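Long-range contacts in endoglucanase EG-II (Hypocrea jecorina, PDB 3QR3), which catalyses the endo-hydrolysis of beta-1,4-glucosidic linkages within cellulose chains: residues Q271-Q276 / S322-R327; N106-N111 / H151-N156; A11-G16 / Y29-N34. One frame throughout, in Å; residues are numbered along the deposited sequence.

Interaction 1: Q271-Q276 / S322-R327; sequences QDMCQQ and SSCLAR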
ATOM      1  N   GLN A 271      14.917  -1.235  17.569  1.00 26.85           N
ATOM      2  CA  GLN A 271      14.226  -0.898  18.808  0.60 23.65           C
ATOM      3  C   GLN A 271      12.892  -0.198  18.549  1.00 27.81           C
ATOM      4  O   GLN A 271      11.856  -0.652  19.033  1.00 22.48           O
ATOM      5  CB  GLN A 271      15.100  -0.058  19.747  0.60 25.97           C
ATOM      6  CG  GLN A 271      14.340   0.409  20.994  0.60 31.40           C
ATOM      7  CD  GLN A 271      15.235   1.029  22.055  0.60 35.84           C
ATOM      8  OE1 GLN A 271      14.764   1.748  22.938  0.60 37.54           O
ATOM      9  NE2 GLN A 271      16.529   0.753  21.973  0.60 33.33           N
ATOM     10  N   ASP A 272      12.910   0.890  17.779  1.00 24.97           N
ATOM     11  CA  ASP A 272      11.704   1.689  17.547  1.00 19.48           C
ATOM     12  C   ASP A 272      10.627   0.975  16.736  1.00 18.05           C
ATOM     13  O   ASP A 272       9.436   1.099  17.027  1.00 21.46           O
ATOM     14  CB  ASP A 272      12.053   3.031  16.896  1.00 23.76           C
ATOM     15  CG  ASP A 272      12.797   3.965  17.838  1.00 29.54           C
ATOM     16  OD1 ASP A 272      12.957   3.612  19.027  1.00 27.37           O
ATOM     17  OD2 ASP A 272      13.223   5.054  17.391  1.00 29.53           O
ATOM     18  N   MET A 273      11.031   0.236  15.713  1.00 19.65           N
ATOM     19  CA  MET A 273      10.056  -0.473  14.900  1.00 20.79           C
ATOM     20  C   MET A 273       9.385  -1.569  15.703  1.00 22.47           C
ATOM     21  O   MET A 273       8.194  -1.829  15.537  1.00 21.82           O
ATOM     22  CB  MET A 273      10.691  -1.068  13.648  1.00 19.59           C
ATOM     23  CG  MET A 273       9.711  -1.878  12.808  1.00 23.94           C
ATOM     24  SD  MET A 273       8.366  -0.858  12.149  1.00 24.77           S
ATOM     25  CE  MET A 273       9.221   0.094  10.892  1.00 19.79           C
ATOM     26  N   CYS A 274      10.145  -2.224  16.575  1.00 18.48           N
ATOM     27  CA  CYS A 274       9.566  -3.303  17.348  1.00 20.65           C
ATOM     28  C   CYS A 274       8.571  -2.747  18.369  1.00 21.19           C
ATOM     29  O   CYS A 274       7.535  -3.346  18.600  1.00 18.32           O
ATOM     30  CB  CYS A 274      10.644  -4.187  17.985  1.00 25.02           C
ATOM     31  SG  CYS A 274      11.452  -5.300  16.762  1.00 39.84           S
ATOM     32  N   GLN A 275       8.879  -1.592  18.952  1.00 18.40           N
ATOM     33  CA  GLN A 275       7.933  -0.904  19.829  1.00 21.30           C
ATOM     34  C   GLN A 275       6.671  -0.520  19.065  1.00 20.24           C
ATOM     35  O   GLN A 275       5.567  -0.693  19.561  1.00 19.73           O
ATOM     36  CB  GLN A 275       8.573   0.338  20.458  1.00 17.67           C
ATOM     37  CG  GLN A 275       9.661  -0.017  21.460  1.00 27.46           C
ATOM     38  CD  GLN A 275      10.429   1.183  21.963  1.00 31.36           C
ATOM     39  OE1 GLN A 275      10.272   2.298  21.467  1.00 27.47           O
ATOM     40  NE2 GLN A 275      11.281   0.956  22.955  1.00 32.46           N
ATOM     41  N   GLN A 276       6.843  -0.011  17.848  1.00 17.54           N
ATOM     42  CA  GLN A 276       5.706   0.400  17.044  1.00 20.75           C
ATOM     43  C   GLN A 276       4.800  -0.790  16.751  1.00 17.18           C
ATOM     44  O   GLN A 276       3.587  -0.730  16.958  1.00 14.79           O
ATOM     45  CB  GLN A 276       6.165   1.034  15.724  1.00 16.55           C
ATOM     46  CG  GLN A 276       4.995   1.639  14.934  1.00 17.88           C
ATOM     47  CD  GLN A 276       5.412   2.136  13.565  1.00 18.49           C
ATOM     48  OE1 GLN A 276       5.580   1.352  12.628  1.00 24.01           O
ATOM     49  NE2 GLN A 276       5.575   3.440  13.439  1.00 14.97           N
ATOM     50  N   SER A 322      13.771  -9.500   9.857  1.00 20.94           N
ATOM     51  CA  SER A 322      13.991 -10.654  10.714  1.00 24.25           C
ATOM     52  C   SER A 322      13.662 -10.346  12.170  1.00 24.68           C
ATOM     53  O   SER A 322      12.982 -11.129  12.837  1.00 28.41           O
ATOM     54  CB  SER A 322      15.440 -11.136  10.593  1.00 26.53           C
ATOM     55  OG  SER A 322      15.707 -12.141  11.544  1.00 37.82           O
ATOM     56  N   SER A 323      14.134  -9.199  12.657  1.00 24.44           N
ATOM     57  CA  SER A 323      13.959  -8.834  14.061  1.00 22.10           C
ATOM     58  C   SER A 323      12.576  -8.261  14.403  1.00 31.21           C
ATOM     59  O   SER A 323      12.132  -8.403  15.532  1.00 24.01           O
ATOM     60  CB  SER A 323      15.020  -7.810  14.495  1.00 22.30           C
ATOM     61  OG  SER A 323      16.341  -8.240  14.188  1.00 30.92           O
ATOM     62  N   CYS A 324      11.892  -7.620  13.452  1.00 22.95           N
ATOM     63  CA  CYS A 324      10.698  -6.841  13.794  0.80 21.71           C
ATOM     64  C   CYS A 324       9.426  -7.152  13.009  1.00 26.76           C
ATOM     65  O   CYS A 324       8.335  -7.177  13.577  1.00 31.70           O
ATOM     66  CB  CYS A 324      11.000  -5.342  13.696  1.00 26.87           C
ATOM     67  SG  CYS A 324      12.208  -4.774  14.902  1.00 37.78           S
ATOM     68  N   LEU A 325       9.548  -7.360  11.706  1.00 20.61           N
ATOM     69  CA  LEU A 325       8.356  -7.542  10.886  1.00 22.25           C
ATOM     70  C   LEU A 325       7.897  -8.987  10.818  1.00 23.04           C
ATOM     71  O   LEU A 325       6.692  -9.259  10.822  1.00 21.75           O
ATOM     72  CB  LEU A 325       8.586  -6.997   9.477  1.00 22.37           C
ATOM     73  CG  LEU A 325       9.018  -5.535   9.464  1.00 29.53           C
ATOM     74  CD1 LEU A 325       9.160  -5.038   8.037  1.00 29.90           C
ATOM     75  CD2 LEU A 325       8.014  -4.684  10.232  1.00 25.67           C
ATOM     76  N   ALA A 326       8.859  -9.902  10.752  1.00 23.69           N
ATOM     77  CA  ALA A 326       8.582 -11.317  10.556  1.00 23.70           C
ATOM     78  C   ALA A 326       7.789 -11.893  11.718  1.00 27.36           C
ATOM     79  O   ALA A 326       7.904 -11.433  12.847  1.00 23.74           O
ATOM     80  CB  ALA A 326       9.883 -12.092  10.371  1.00 19.61           C
ATOM     81  N   ARG A 327       6.977 -12.903  11.430  1.00 22.70           N
ATOM     82  CA  ARG A 327       6.278 -13.638  12.469  1.00 22.95           C
ATOM     83  C   ARG A 327       6.681 -15.090  12.369  1.00 30.12           C
ATOM     84  O   ARG A 327       6.016 -15.869  11.692  1.00 29.61           O
ATOM     85  CB  ARG A 327       4.770 -13.512  12.278  1.00 24.05           C
ATOM     86  CG  ARG A 327       4.231 -12.115  12.522  1.00 27.65           C
ATOM     87  CD  ARG A 327       2.736 -12.045  12.213  1.00 26.64           C
ATOM     88  NE  ARG A 327       2.086 -10.965  12.942  1.00 27.85           N
ATOM     89  CZ  ARG A 327       0.802 -10.650  12.811  1.00 30.38           C
ATOM     90  NH1 ARG A 327       0.028 -11.328  11.965  1.00 23.19           N
ATOM     91  NH2 ARG A 327       0.292  -9.658  13.522  1.00 27.26           N
TER

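Interaction 2: N106-N111 / H151-N156; sequences NYARWN and HDVNIN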
ATOM      1  N   ASN A 106       0.259   7.116  -7.160  1.00 18.70           N
ATOM      2  CA  ASN A 106       0.196   8.372  -7.914  1.00 16.69           C
ATOM      3  C   ASN A 106      -0.002   9.698  -7.173  1.00 15.62           C
ATOM      4  O   ASN A 106      -0.142  10.738  -7.810  1.00 17.02           O
ATOM      5  CB  ASN A 106      -0.824   8.265  -9.038  1.00 14.83           C
ATOM      6  CG  ASN A 106      -0.240   7.667 -10.290  1.00 17.95           C
ATOM      7  OD1 ASN A 106       0.059   8.379 -11.244  1.00 17.02           O
ATOM      8  ND2 ASN A 106      -0.070   6.351 -10.297  1.00 16.24           N
ATOM      9  N   TYR A 107      -0.022   9.662  -5.848  1.00 15.18           N
ATOM     10  CA  TYR A 107      -0.074  10.878  -5.046  1.00 18.49           C
ATOM     11  C   TYR A 107      -1.268  11.763  -5.416  1.00 19.66           C
ATOM     12  O   TYR A 107      -1.186  12.989  -5.339  1.00 14.01           O
ATOM     13  CB  TYR A 107       1.246  11.644  -5.186  1.00 17.16           C
ATOM     14  CG  TYR A 107       2.449  10.779  -4.881  1.00 20.22           C
ATOM     15  CD1 TYR A 107       3.049  10.020  -5.875  1.00 18.30           C
ATOM     16  CD2 TYR A 107       2.967  10.703  -3.595  1.00 18.43           C
ATOM     17  CE1 TYR A 107       4.140   9.216  -5.603  1.00 21.21           C
ATOM     18  CE2 TYR A 107       4.072   9.893  -3.311  1.00 21.97           C
ATOM     19  CZ  TYR A 107       4.646   9.159  -4.324  1.00 22.16           C
ATOM     20  OH  TYR A 107       5.730   8.355  -4.069  1.00 20.73           O
ATOM     21  N   ALA A 108      -2.362  11.118  -5.819  1.00 13.78           N
ATOM     22  CA  ALA A 108      -3.621  11.788  -6.172  1.00 14.98           C
ATOM     23  C   ALA A 108      -3.467  12.652  -7.415  1.00 18.22           C
ATOM     24  O   ALA A 108      -4.241  13.577  -7.639  1.00 19.40           O
ATOM     25  CB  ALA A 108      -4.165  12.617  -4.996  1.00 13.50           C
ATOM     26  N   ARG A 109      -2.477  12.323  -8.232  1.00 16.71           N
ATOM     27  CA  ARG A 109      -2.111  13.168  -9.350  1.00 20.68           C
ATOM     28  C   ARG A 109      -1.838  12.374 -10.621  1.00 19.49           C
ATOM     29  O   ARG A 109      -1.546  11.180 -10.583  1.00 17.25           O
ATOM     30  CB  ARG A 109      -0.873  13.995  -8.992  1.00 16.03           C
ATOM     31  CG  ARG A 109      -1.149  15.177  -8.066  1.00 17.91           C
ATOM     32  CD  ARG A 109       0.173  15.775  -7.568  1.00 17.15           C
ATOM     33  NE  ARG A 109      -0.021  16.980  -6.760  1.00 16.59           N
ATOM     34  CZ  ARG A 109      -0.464  16.977  -5.510  1.00 20.39           C
ATOM     35  NH1 ARG A 109      -0.776  15.828  -4.914  1.00 19.04           N
ATOM     36  NH2 ARG A 109      -0.591  18.118  -4.850  1.00 19.73           N
ATOM     37  N   TRP A 110      -1.945  13.055 -11.754  1.00 18.39           N
ATOM     38  CA  TRP A 110      -1.478  12.515 -13.018  1.00 20.66           C
ATOM     39  C   TRP A 110      -0.637  13.602 -13.676  1.00 20.04           C
ATOM     40  O   TRP A 110      -1.159  14.657 -14.041  1.00 17.76           O
ATOM     41  CB  TRP A 110      -2.678  12.112 -13.877  1.00 20.70           C
ATOM     42  CG  TRP A 110      -2.404  11.772 -15.330  1.00 20.12           C
ATOM     43  CD1 TRP A 110      -2.187  12.654 -16.360  1.00 26.77           C
ATOM     44  CD2 TRP A 110      -2.397  10.462 -15.919  1.00 19.09           C
ATOM     45  NE1 TRP A 110      -2.023  11.968 -17.547  1.00 20.83           N
ATOM     46  CE2 TRP A 110      -2.148  10.623 -17.302  1.00 23.43           C
ATOM     47  CE3 TRP A 110      -2.572   9.167 -15.408  1.00 19.38           C
ATOM     48  CZ2 TRP A 110      -2.061   9.538 -18.179  1.00 22.61           C
ATOM     49  CZ3 TRP A 110      -2.484   8.087 -16.283  1.00 19.18           C
ATOM     50  CH2 TRP A 110      -2.222   8.282 -17.655  1.00 20.13           C
ATOM     51  N   ASN A 111       0.670  13.361 -13.782  1.00 20.69           N
ATOM     52  CA  ASN A 111       1.587  14.330 -14.390  1.00 23.78           C
ATOM     53  C   ASN A 111       1.417  15.751 -13.844  1.00 23.99           C
ATOM     54  O   ASN A 111       1.347  16.718 -14.601  1.00 23.88           O
ATOM     55  CB  ASN A 111       1.459  14.325 -15.924  1.00 18.35           C
ATOM     56  CG  ASN A 111       1.765  12.959 -16.522  1.00 24.78           C
ATOM     57  OD1 ASN A 111       2.390  12.126 -15.877  1.00 21.51           O
ATOM     58  ND2 ASN A 111       1.312  12.722 -17.745  1.00 24.26           N
ATOM     59  N   HIS A 151      -1.483  14.368  -1.202  1.00 13.65           N
ATOM     60  CA  HIS A 151      -0.890  15.454  -0.436  1.00 17.91           C
ATOM     61  C   HIS A 151      -1.245  16.794  -1.066  1.00 15.93           C
ATOM     62  O   HIS A 151      -1.389  16.897  -2.284  1.00 17.85           O
ATOM     63  CB  HIS A 151       0.629  15.302  -0.360  1.00 18.68           C
ATOM     64  CG  HIS A 151       1.317  15.384  -1.692  1.00 18.34           C
ATOM     65  ND1 HIS A 151       1.777  16.571  -2.220  1.00 23.38           N
ATOM     66  CD2 HIS A 151       1.621  14.425  -2.600  1.00 16.84           C
ATOM     67  CE1 HIS A 151       2.339  16.341  -3.396  1.00 25.56           C
ATOM     68  NE2 HIS A 151       2.266  15.045  -3.648  1.00 22.42           N
ATOM     69  N   ASP A 152      -1.369  17.814  -0.227  1.00 19.80           N
ATOM     70  CA  ASP A 152      -1.677  19.150  -0.698  1.00 22.63           C
ATOM     71  C   ASP A 152      -2.879  19.140  -1.640  1.00 23.22           C
ATOM     72  O   ASP A 152      -2.864  19.795  -2.673  1.00 26.79           O
ATOM     73  CB  ASP A 152      -0.449  19.743  -1.392  1.00 25.17           C
ATOM     74  CG  ASP A 152       0.806  19.641  -0.532  1.00 27.04           C
ATOM     75  OD1 ASP A 152       0.867  20.330   0.506  1.00 32.23           O
ATOM     76  OD2 ASP A 152       1.727  18.871  -0.891  1.00 30.74           O
ATOM     77  N   VAL A 153      -3.913  18.377  -1.292  1.00 19.32           N
ATOM     78  CA  VAL A 153      -5.171  18.444  -2.033  1.00 15.86           C
ATOM     79  C   VAL A 153      -6.278  19.007  -1.133  1.00 21.25           C
ATOM     80  O   VAL A 153      -6.110  19.080   0.083  1.00 20.79           O
ATOM     81  CB  VAL A 153      -5.593  17.062  -2.583  1.00 16.31           C
ATOM     82  CG1 VAL A 153      -4.457  16.433  -3.398  1.00 18.76           C
ATOM     83  CG2 VAL A 153      -6.022  16.131  -1.442  1.00 20.96           C
ATOM     84  N   ASN A 154      -7.387  19.431  -1.736  1.00 22.63           N
ATOM     85  CA  ASN A 154      -8.585  19.797  -0.980  1.00 18.47           C
ATOM     86  C   ASN A 154      -9.219  18.516  -0.464  1.00 18.83           C
ATOM     87  O   ASN A 154      -9.705  17.700  -1.251  1.00 20.01           O
ATOM     88  CB  ASN A 154      -9.579  20.555  -1.877  1.00 19.14           C
ATOM     89  CG  ASN A 154     -10.830  21.017  -1.120  1.00 29.01           C
ATOM     90  OD1 ASN A 154     -11.537  20.217  -0.507  1.00 20.07           O
ATOM     91  ND2 ASN A 154     -11.105  22.315  -1.172  1.00 29.35           N
ATOM     92  N   ILE A 155      -9.202  18.325   0.851  1.00 17.03           N
ATOM     93  CA  ILE A 155      -9.659  17.069   1.420  1.00 18.39           C
ATOM     94  C   ILE A 155     -11.150  16.819   1.204  1.00 21.96           C
ATOM     95  O   ILE A 155     -11.580  15.665   1.127  1.00 21.64           O
ATOM     96  CB  ILE A 155      -9.321  16.953   2.934  1.00 19.48           C
ATOM     97  CG1 ILE A 155      -9.528  15.512   3.409  1.00 16.74           C
ATOM     98  CG2 ILE A 155     -10.162  17.916   3.753  1.00 20.18           C
ATOM     99  CD1 ILE A 155      -8.700  14.493   2.664  1.00 18.28           C
ATOM    100  N   ASN A 156     -11.941  17.885   1.108  1.00 16.01           N
ATOM    101  CA  ASN A 156     -13.379  17.725   0.913  1.00 21.90           C
ATOM    102  C   ASN A 156     -13.645  17.180  -0.478  1.00 20.47           C
ATOM    103  O   ASN A 156     -14.393  16.223  -0.660  1.00 16.65           O
ATOM    104  CB  ASN A 156     -14.120  19.055   1.105  1.00 23.61           C
ATOM    105  CG  ASN A 156     -13.892  19.658   2.475  1.00 26.88           C
ATOM    106  OD1 ASN A 156     -14.377  19.139   3.480  1.00 29.45           O
ATOM    107  ND2 ASN A 156     -13.151  20.758   2.524  1.00 25.78           N
TER

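Interaction 3: A11-G16 / Y29-N34; sequences AGFDFG and YPPLKN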
ATOM      1  N   ALA A  11       7.915  -3.792  -4.419  1.00 18.67           N
ATOM      2  CA  ALA A  11       7.938  -2.630  -5.308  1.00 22.33           C
ATOM      3  C   ALA A  11       8.618  -2.903  -6.656  1.00 17.98           C
ATOM      4  O   ALA A  11       9.314  -3.904  -6.824  1.00 19.29           O
ATOM      5  CB  ALA A  11       8.605  -1.438  -4.599  1.00 15.66           C
ATOM      6  N   GLY A  12       8.426  -1.992  -7.608  1.00 17.28           N
ATOM      7  CA  GLY A  12       9.058  -2.104  -8.912  1.00 15.59           C
ATOM      8  C   GLY A  12       8.175  -1.660 -10.067  1.00 19.77           C
ATOM      9  O   GLY A  12       8.636  -0.947 -10.978  1.00 17.94           O
ATOM     10  N   PHE A  13       6.906  -2.066 -10.050  1.00 18.04           N
ATOM     11  CA  PHE A  13       5.964  -1.592 -11.073  1.00 14.84           C
ATOM     12  C   PHE A  13       5.755  -0.078 -10.920  1.00 23.88           C
ATOM     13  O   PHE A  13       5.159   0.582 -11.787  1.00 19.02           O
ATOM     14  CB  PHE A  13       4.624  -2.331 -11.007  1.00 17.83           C
ATOM     15  CG  PHE A  13       4.588  -3.637 -11.787  1.00 15.62           C
ATOM     16  CD1 PHE A  13       4.452  -3.638 -13.162  1.00 15.66           C
ATOM     17  CD2 PHE A  13       4.634  -4.856 -11.126  1.00 18.25           C
ATOM     18  CE1 PHE A  13       4.392  -4.833 -13.875  1.00 14.34           C
ATOM     19  CE2 PHE A  13       4.582  -6.055 -11.828  1.00 16.45           C
ATOM     20  CZ  PHE A  13       4.465  -6.037 -13.213  1.00 22.20           C
ATOM     21  N   ASP A  14       6.264   0.472  -9.823  1.00 16.43           N
ATOM     22  CA  ASP A  14       6.125   1.898  -9.553  1.00 18.83           C
ATOM     23  C   ASP A  14       7.428   2.672  -9.735  1.00 18.25           C
ATOM     24  O   ASP A  14       7.460   3.889  -9.533  1.00 19.32           O
ATOM     25  CB  ASP A  14       5.660   2.100  -8.118  1.00 19.44           C
ATOM     26  CG  ASP A  14       6.627   1.509  -7.127  1.00 19.90           C
ATOM     27  OD1 ASP A  14       7.087   0.376  -7.377  1.00 18.70           O
ATOM     28  OD2 ASP A  14       6.944   2.170  -6.120  1.00 24.34           O
ATOM     29  N   PHE A  15       8.516   1.990 -10.072  1.00 19.35           N
ATOM     30  CA  PHE A  15       9.758   2.722 -10.289  1.00 14.93           C
ATOM     31  C   PHE A  15       9.520   3.664 -11.457  1.00 22.10           C
ATOM     32  O   PHE A  15       8.880   3.295 -12.437  1.00 18.22           O
ATOM     33  CB  PHE A  15      10.924   1.779 -10.550  1.00 14.71           C
ATOM     34  CG  PHE A  15      11.413   1.079  -9.314  1.00 25.60           C
ATOM     35  CD1 PHE A  15      10.651   1.096  -8.156  1.00 19.11           C
ATOM     36  CD2 PHE A  15      12.624   0.398  -9.307  1.00 19.95           C
ATOM     37  CE1 PHE A  15      11.085   0.457  -7.014  1.00 20.00           C
ATOM     38  CE2 PHE A  15      13.066  -0.249  -8.161  1.00 19.02           C
ATOM     39  CZ  PHE A  15      12.297  -0.225  -7.021  1.00 20.16           C
ATOM     40  N   GLY A  16      10.016   4.888 -11.335  1.00 20.96           N
ATOM     41  CA  GLY A  16       9.747   5.902 -12.333  1.00 24.04           C
ATOM     42  C   GLY A  16       8.604   6.827 -11.940  1.00 27.07           C
ATOM     43  O   GLY A  16       8.329   7.781 -12.660  1.00 27.40           O
ATOM     44  N   TYR A  29      10.603  -1.189 -13.241  1.00 17.72           N
ATOM     45  CA  TYR A  29      11.534  -2.308 -13.084  1.00 15.82           C
ATOM     46  C   TYR A  29      10.785  -3.343 -12.253  1.00 18.88           C
ATOM     47  O   TYR A  29      11.050  -3.505 -11.063  1.00 20.19           O
ATOM     48  CB  TYR A  29      12.828  -1.852 -12.388  1.00 21.10           C
ATOM     49  CG  TYR A  29      13.960  -2.887 -12.359  1.00 20.95           C
ATOM     50  CD1 TYR A  29      14.230  -3.685 -13.466  1.00 21.09           C
ATOM     51  CD2 TYR A  29      14.775  -3.029 -11.244  1.00 21.79           C
ATOM     52  CE1 TYR A  29      15.264  -4.620 -13.450  1.00 21.95           C
ATOM     53  CE2 TYR A  29      15.816  -3.961 -11.217  1.00 14.85           C
ATOM     54  CZ  TYR A  29      16.048  -4.757 -12.324  1.00 21.13           C
ATOM     55  OH  TYR A  29      17.085  -5.672 -12.321  1.00 22.06           O
ATOM     56  N   PRO A  30       9.812  -4.024 -12.880  1.00 21.03           N
ATOM     57  CA  PRO A  30       8.882  -4.877 -12.129  1.00 15.35           C
ATOM     58  C   PRO A  30       9.579  -6.078 -11.507  1.00 21.12           C
ATOM     59  O   PRO A  30      10.513  -6.622 -12.103  1.00 23.08           O
ATOM     60  CB  PRO A  30       7.865  -5.312 -13.194  1.00 20.35           C
ATOM     61  CG  PRO A  30       7.994  -4.257 -14.308  1.00 18.79           C
ATOM     62  CD  PRO A  30       9.470  -3.959 -14.311  1.00 16.20           C
ATOM     63  N   PRO A  31       9.140  -6.477 -10.300  1.00 15.94           N
ATOM     64  CA  PRO A  31       9.700  -7.630  -9.588  1.00 13.84           C
ATOM     65  C   PRO A  31       9.101  -8.959 -10.073  1.00 16.16           C
ATOM     66  O   PRO A  31       8.604  -9.751  -9.272  1.00 17.29           O
ATOM     67  CB  PRO A  31       9.293  -7.364  -8.129  1.00 16.08           C
ATOM     68  CG  PRO A  31       8.007  -6.590  -8.234  1.00 15.40           C
ATOM     69  CD  PRO A  31       8.050  -5.823  -9.547  1.00 16.65           C
ATOM     70  N   LEU A  32       9.134  -9.174 -11.382  1.00 17.78           N
ATOM     71  CA  LEU A  32       8.790 -10.461 -11.973  1.00 19.90           C
ATOM     72  C   LEU A  32      10.047 -10.970 -12.668  1.00 21.15           C
ATOM     73  O   LEU A  32      10.557 -10.323 -13.596  1.00 20.21           O
ATOM     74  CB  LEU A  32       7.668 -10.320 -12.996  1.00 16.69           C
ATOM     75  CG  LEU A  32       6.272 -10.088 -12.441  1.00 21.44           C
ATOM     76  CD1 LEU A  32       5.320  -9.707 -13.561  1.00 26.06           C
ATOM     77  CD2 LEU A  32       5.777 -11.339 -11.703  1.00 24.25           C
ATOM     78  N   LYS A  33      10.543 -12.112 -12.215  1.00 19.48           N
ATOM     79  CA  LYS A  33      11.850 -12.598 -12.646  1.00 22.92           C
ATOM     80  C   LYS A  33      12.003 -12.621 -14.165  1.00 24.60           C
ATOM     81  O   LYS A  33      13.015 -12.159 -14.694  1.00 18.32           O
ATOM     82  CB  LYS A  33      12.143 -13.976 -12.056  1.00 21.09           C
ATOM     83  CG  LYS A  33      13.582 -14.431 -12.271  1.00 23.70           C
ATOM     84  CD  LYS A  33      13.892 -15.693 -11.487  1.00 22.96           C
ATOM     85  CE  LYS A  33      15.342 -16.132 -11.685  1.00 29.83           C
ATOM     86  NZ  LYS A  33      15.633 -17.370 -10.901  1.00 39.01           N
ATOM     87  N   ASN A  34      11.001 -13.149 -14.864  1.00 22.16           N
ATOM     88  CA  ASN A  34      11.092 -13.274 -16.317  1.00 26.83           C
ATOM     89  C   ASN A  34      10.229 -12.246 -17.043  1.00 24.75           C
ATOM     90  O   ASN A  34       9.585 -12.562 -18.041  1.00 27.73           O
ATOM     91  CB  ASN A  34      10.737 -14.695 -16.778  1.00 30.60           C
ATOM     92  CG  ASN A  34      11.362 -15.046 -18.133  1.00 37.24           C
ATOM     93  OD1 ASN A  34      12.480 -14.635 -18.436  1.00 39.57           O
ATOM     94  ND2 ASN A  34      10.636 -15.808 -18.949  1.00 37.59           N
TER

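Interaction 1: Q271-Q276 / S322-R327
Both cysteines swing their sulphur anti to their own carbonyl carbon and beside the backbone N, C274 with chi1 -75° and C324 with chi1 -65°, and this matched choice brings the two SG atoms together in a disulfide. The bond ties two helices on the outside of the TIM barrel: helix 267-281, which follows barrel strand 256-261, and helix 319-325, which closes the fold after strand 287-296. SG of C274 and SG of C324 are 2.1 Å apart, and the torsion about the bond is -103°, the left-handed sense. The alpha carbons (CA) of C274 and C324 lie 5.1 Å from each other, so the helices come near enough here for the short cysteine side chains to span the gap. C324 is modelled in two conformations, of which the one described makes this bond.

Next to the link, M273 supplies apolar cover. Its CG stands anti to the backbone N and the chain then bends at both later torsions, a shape that an unbranched, flexible side chain adopts easily. CG of M273 rests 3.8 Å from CB of C324, alongside the disulfide, while CD2 of L325 reaches that same CG at 4.2 Å, the two side chains crossing obliquely. Methionine and leucine suit a place that is buried, and M273 also touches T261 of strand 256-261, so its side chain links the disulfide-bonded helices to the barrel strand.

The helix 319-325 ends with a wider pi-type turn over 322-325, and A326 is the first residue to leave helical angles. Its last carbonyl is still used, since L325 O accepts from the hydroxyl of Y290. A further close approach sets SG of C274 3.4 Å from the carbonyl O of S323, one residue before its partner cysteine.

Interaction 2: N106-N111 / H151-N156
The segment 106-111 folds into a type I' beta turn from N106 to R109, with Y107 and A108 both in left-handed helical angles, and its corner faces H151, which is itself extended, before the chain passes through left-handed helical angles at D152; the CA atoms of Y107 and H151 are 6.5 Å apart. These are loops following barrel strands 99-104 and 142-145, at the end of the barrel where family 5 enzymes carry their catalytic residues.

R109 runs extended from CG to NE, and its guanidinium lies flat on the H151 imidazole, planes 8° apart and centres 3.9 Å apart, with NH1 above the ring centre. NH1 and NH2 grip one acceptor end-on: NH1 is 2.9 Å and NH2 3.0 Å from O of H151. NH1 also donates to O of Y107 at 2.9 Å, nearly along that carbonyl axis, which bonds the arginine back onto its own turn. CB of A108 meets CG1 of V153 at 4.1 Å, an ordinary apolar contact beside the arginine. H151 takes the crowded chi1 position, and its ND1 donates to the anti lone pair of D152 OD2 over 2.7 Å, almost straight at 172°.

An alanine here in place of R109, lacking the guanidinium that donates to both carbonyls and covers the H151 ring, would probably loosen the turn against the histidine loop.

Because NE2 of H151 bonds to the backbone O of T19 while ND1 serves D152, both ring nitrogens appear to donate; the imidazole may therefore be protonated, its charge eased by the carboxylate despite the stacked arginine.

Interaction 3: A11-G16 / Y29-N34
G12 opens a type I beta turn that runs to F15, just beyond barrel strand 5-11, and here the segments come closest, with the CA atoms of G12 and P30 4.3 Å apart. The carbonyl O of G12 takes two donors, N of F15 at 3.1 Å within the turn and N of Y29 at 3.0 Å from across, the latter coming from above the carbonyl plane. Glycine is needed at this point: its positive phi would jam a CB against the preceding carbonyl, and that CB would also sit 2.5 Å from O of Y29.

The F13 ring has P30 over one face, L32 at its edge and CD of P31 approaching obliquely. CB of P30 stands 3.5 Å from the ring centroid, a CH-pi contact, while CD1 of L32 lies 3.8 Å from CZ of F13. P31, the centre of an inverse gamma turn, lays its CG 3.3 Å from O of A11. On the turn's other flank, CD2 of F15 packs beside CB of Y29. D14 OD1 accepts from N of G12 at 2.7 Å, bracing the turn from within.

Y68, Y86, L89 and V64 also touch the F13 ring. P30, which offers no N-H, thus meets the aromatic face through a C-H group, leaving a single hydrogen bond between the two segments, from Y29 to G12, with further support from S297, whose OG bonds Y29 O.

Along the chain the contacts follow one another, interaction 3 first, then interaction 2, then interaction 1, none enclosing another. Interactions 2 and 3 both lie in loops that leave strands of the eight-stranded parallel barrel, strand 5-11 for interaction 3 and strands 99-104 and 142-145 for interaction 2; their centres are 24 Å apart and their nearest atoms about 7 Å. Interaction 1 instead joins helices 267-281 and 319-325 on the outer layer, across the centre of the chain from interaction 2, with centres 31 Å apart; its centre is 26 Å from that of interaction 3. Together they order loops beyond early strands and fasten the barrel's last helix covalently.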